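Local coordinates for protein sarcosine oxidase (PDB 1Y56) that binds FAD and FMN as the beta subunit of an L-proline dehydrogenase complex and probably oxidises L-proline, at residues I51-N56 with S138-D143. Residues are numbered along the deposited sequence; the frame is centred on the assembly and turned at random.
Sequences IRQQFN and SWNPTD
Asp143 spreads its carboxylate between Gln53 and Gln54 and grips both. Its OD2 takes two hydrogen bonds from Gln53 that arrive over opposite faces of the carboxylate plane: the backbone N at 2.7 Å and the side-chain NE2 at 3.1 Å from that oxygen. The same Gln53 NE2 also donates to Thr142 OG1, 3.2 Å away and close to the amide plane. On the other oxygen, Gln54 NE2 meets Asp143 OD1 at 3.0 Å, nearly straight (172°), with amide and carboxylate almost coplanar. Gln54 runs out extended beyond CG, and its OE1 accepts a hydrogen bond from Ser138 OG, 2.7 Å away; Asn140 CB packs 3.4 Å from Gln54 NE2. An alanine here would remove both carboxylate oxygens and would probably leave the Gln53 backbone N–H without its mate and the two glutamine amides held less firmly, by Thr142 and Ser138.

Behind this layer, Arg52 lays NH2 over the centre of the Phe55 ring, and an N–H of that nitrogen goes to Gln54 O. A type I beta turn from Asn140 to Asp143 presents the carboxylate, while a backbone bond ties Ile51 to Gly144. The contact thus fastens the loop between helices 43-46 and 58-78, whose Ile51 side chain is about 6 Å from the bound FAD, to the end of strand 136-140 and the turn after it, in the eight-stranded mixed sheet of this FAD-dependent oxidoreductase family member.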
ATOM      1  N   ILE B  51      49.650  17.313  21.045  1.00 33.70           N
ATOM      2  CA  ILE B  51      50.552  16.233  21.392  1.00 32.90           C
ATOM      3  C   ILE B  51      51.330  16.972  22.482  1.00 32.43           C
ATOM      4  O   ILE B  51      51.758  18.104  22.283  1.00 31.72           O
ATOM      5  CB  ILE B  51      51.573  15.856  20.275  1.00 33.06           C
ATOM      6  CG1 ILE B  51      50.882  15.293  19.030  1.00 33.17           C
ATOM      7  CG2 ILE B  51      52.594  14.829  20.799  1.00 32.38           C
ATOM      8  CD1 ILE B  51      51.833  14.883  17.913  1.00 31.78           C
ATOM      9  N   ARG B  52      51.520  16.330  23.624  1.00 32.43           N
ATOM     10  CA  ARG B  52      51.857  17.037  24.838  1.00 32.51           C
ATOM     11  C   ARG B  52      52.767  16.183  25.708  1.00 33.04           C
ATOM     12  O   ARG B  52      52.614  14.956  25.757  1.00 33.16           O
ATOM     13  CB  ARG B  52      50.556  17.286  25.581  1.00 32.45           C
ATOM     14  CG  ARG B  52      50.570  18.395  26.570  1.00 32.37           C
ATOM     15  CD  ARG B  52      49.699  18.056  27.803  1.00 33.34           C
ATOM     16  NE  ARG B  52      48.450  17.349  27.503  1.00 31.91           N
ATOM     17  CZ  ARG B  52      47.802  16.567  28.366  1.00 30.45           C
ATOM     18  NH1 ARG B  52      46.682  15.971  27.987  1.00 30.13           N
ATOM     19  NH2 ARG B  52      48.273  16.369  29.594  1.00 28.01           N
ATOM     20  N   GLN B  53      53.714  16.826  26.395  1.00 33.37           N
ATOM     21  CA  GLN B  53      54.566  16.137  27.384  1.00 33.65           C
ATOM     22  C   GLN B  53      54.302  16.636  28.808  1.00 33.74           C
ATOM     23  O   GLN B  53      54.902  16.142  29.760  1.00 33.68           O
ATOM     24  CB  GLN B  53      56.056  16.304  27.057  1.00 33.71           C
ATOM     25  CG  GLN B  53      56.497  15.759  25.713  1.00 33.85           C
ATOM     26  CD  GLN B  53      57.751  16.440  25.201  1.00 34.79           C
ATOM     27  OE1 GLN B  53      58.836  15.851  25.218  1.00 35.78           O
ATOM     28  NE2 GLN B  53      57.615  17.692  24.753  1.00 34.32           N
ATOM     29  N   GLN B  54      53.418  17.625  28.943  1.00 34.04           N
ATOM     30  CA  GLN B  54      53.086  18.215  30.240  1.00 34.49           C
ATOM     31  C   GLN B  54      52.046  17.381  30.998  1.00 34.90           C
ATOM     32  O   GLN B  54      50.857  17.690  31.020  1.00 34.65           O
ATOM     33  CB  GLN B  54      52.646  19.670  30.084  1.00 34.34           C
ATOM     34  CG  GLN B  54      53.742  20.586  29.561  1.00 34.52           C
ATOM     35  CD  GLN B  54      53.290  22.028  29.444  1.00 35.13           C
ATOM     36  OE1 GLN B  54      52.980  22.680  30.441  1.00 34.70           O
ATOM     37  NE2 GLN B  54      53.248  22.536  28.215  1.00 36.02           N
ATOM     38  N   PHE B  55      52.535  16.301  31.599  1.00 35.69           N
ATOM     39  CA  PHE B  55      51.762  15.414  32.454  1.00 36.04           C
ATOM     40  C   PHE B  55      52.290  15.542  33.888  1.00 36.57           C
ATOM     41  O   PHE B  55      53.220  16.321  34.138  1.00 36.73           O
ATOM     42  CB  PHE B  55      51.844  13.984  31.921  1.00 35.82           C
ATOM     43  CG  PHE B  55      51.004  13.760  30.698  1.00 35.42           C
ATOM     44  CD1 PHE B  55      51.427  14.217  29.448  1.00 36.48           C
ATOM     45  CD2 PHE B  55      49.778  13.109  30.794  1.00 34.11           C
ATOM     46  CE1 PHE B  55      50.637  14.022  28.302  1.00 36.61           C
ATOM     47  CE2 PHE B  55      48.982  12.902  29.668  1.00 34.21           C
ATOM     48  CZ  PHE B  55      49.405  13.360  28.418  1.00 35.87           C
ATOM     49  N   ASN B  56      51.708  14.794  34.823  1.00 36.96           N
ATOM     50  CA  ASN B  56      51.903  15.079  36.243  1.00 37.24           C
ATOM     51  C   ASN B  56      52.478  13.942  37.039  1.00 37.14           C
ATOM     52  O   ASN B  56      52.356  13.907  38.266  1.00 37.60           O
ATOM     53  CB  ASN B  56      50.579  15.512  36.833  1.00 37.46           C
ATOM     54  CG  ASN B  56      49.978  16.636  36.052  1.00 39.39           C
ATOM     55  OD1 ASN B  56      50.691  17.559  35.647  1.00 40.36           O
ATOM     56  ND2 ASN B  56      48.674  16.561  35.793  1.00 41.83           N
ATOM     57  N   SER B 138      51.878  27.971  31.996  1.00 32.14           N
ATOM     58  CA  SER B 138      52.817  26.886  31.842  1.00 31.93           C
ATOM     59  C   SER B 138      53.094  26.728  30.354  1.00 32.25           C
ATOM     60  O   SER B 138      52.165  26.558  29.550  1.00 32.47           O
ATOM     61  CB  SER B 138      52.245  25.604  32.412  1.00 31.63           C
ATOM     62  OG  SER B 138      53.214  24.592  32.371  1.00 31.51           O
ATOM     63  N   TRP B 139      54.372  26.793  29.992  1.00 32.15           N
ATOM     64  CA  TRP B 139      54.779  26.795  28.598  1.00 32.03           C
ATOM     65  C   TRP B 139      55.839  25.746  28.329  1.00 31.91           C
ATOM     66  O   TRP B 139      56.828  25.682  29.041  1.00 32.30           O
ATOM     67  CB  TRP B 139      55.310  28.184  28.237  1.00 31.99           C
ATOM     68  CG  TRP B 139      56.020  28.258  26.920  1.00 32.14           C
ATOM     69  CD1 TRP B 139      57.340  28.505  26.726  1.00 32.39           C
ATOM     70  CD2 TRP B 139      55.448  28.088  25.618  1.00 32.21           C
ATOM     71  NE1 TRP B 139      57.637  28.502  25.385  1.00 32.11           N
ATOM     72  CE2 TRP B 139      56.492  28.248  24.681  1.00 32.33           C
ATOM     73  CE3 TRP B 139      54.158  27.818  25.151  1.00 31.94           C
ATOM     74  CZ2 TRP B 139      56.287  28.143  23.297  1.00 32.03           C
ATOM     75  CZ3 TRP B 139      53.955  27.712  23.768  1.00 32.13           C
ATOM     76  CH2 TRP B 139      55.014  27.875  22.864  1.00 31.36           C
ATOM     77  N   ASN B 140      55.628  24.921  27.314  1.00 31.72           N
ATOM     78  CA  ASN B 140      56.696  24.065  26.798  1.00 31.92           C
ATOM     79  C   ASN B 140      56.761  24.158  25.278  1.00 32.17           C
ATOM     80  O   ASN B 140      55.783  23.830  24.590  1.00 32.28           O
ATOM     81  CB  ASN B 140      56.540  22.607  27.243  1.00 31.73           C
ATOM     82  CG  ASN B 140      57.694  21.723  26.775  1.00 31.77           C
ATOM     83  OD1 ASN B 140      58.599  21.407  27.537  1.00 33.16           O
ATOM     84  ND2 ASN B 140      57.666  21.331  25.523  1.00 32.16           N
ATOM     85  N   PRO B 141      57.914  24.592  24.744  1.00 32.19           N
ATOM     86  CA  PRO B 141      58.011  24.820  23.301  1.00 32.06           C
ATOM     87  C   PRO B 141      58.168  23.546  22.454  1.00 31.95           C
ATOM     88  O   PRO B 141      58.054  23.622  21.237  1.00 32.07           O
ATOM     89  CB  PRO B 141      59.235  25.734  23.167  1.00 32.02           C
ATOM     90  CG  PRO B 141      60.086  25.417  24.361  1.00 32.26           C
ATOM     91  CD  PRO B 141      59.179  24.887  25.448  1.00 32.18           C
ATOM     92  N   THR B 142      58.408  22.392  23.070  1.00 31.79           N
ATOM     93  CA  THR B 142      58.538  21.151  22.296  1.00 31.91           C
ATOM     94  C   THR B 142      57.268  20.293  22.203  1.00 32.12           C
ATOM     95  O   THR B 142      57.298  19.213  21.617  1.00 32.60           O
ATOM     96  CB  THR B 142      59.713  20.284  22.767  1.00 31.75           C
ATOM     97  OG1 THR B 142      59.619  20.077  24.177  1.00 32.33           O
ATOM     98  CG2 THR B 142      61.023  20.957  22.454  1.00 31.77           C
ATOM     99  N   ASP B 143      56.159  20.763  22.774  1.00 32.10           N
ATOM    100  CA  ASP B 143      54.843  20.174  22.496  1.00 31.97           C
ATOM    101  C   ASP B 143      54.366  20.700  21.141  1.00 31.94           C
ATOM    102  O   ASP B 143      54.817  21.751  20.673  1.00 32.02           O
ATOM    103  CB  ASP B 143      53.822  20.533  23.582  1.00 31.90           C
ATOM    104  CG  ASP B 143      54.196  19.985  24.964  1.00 32.65           C
ATOM    105  OD1 ASP B 143      53.841  20.646  25.967  1.00 33.95           O
ATOM    106  OD2 ASP B 143      54.835  18.911  25.067  1.00 32.42           O
TER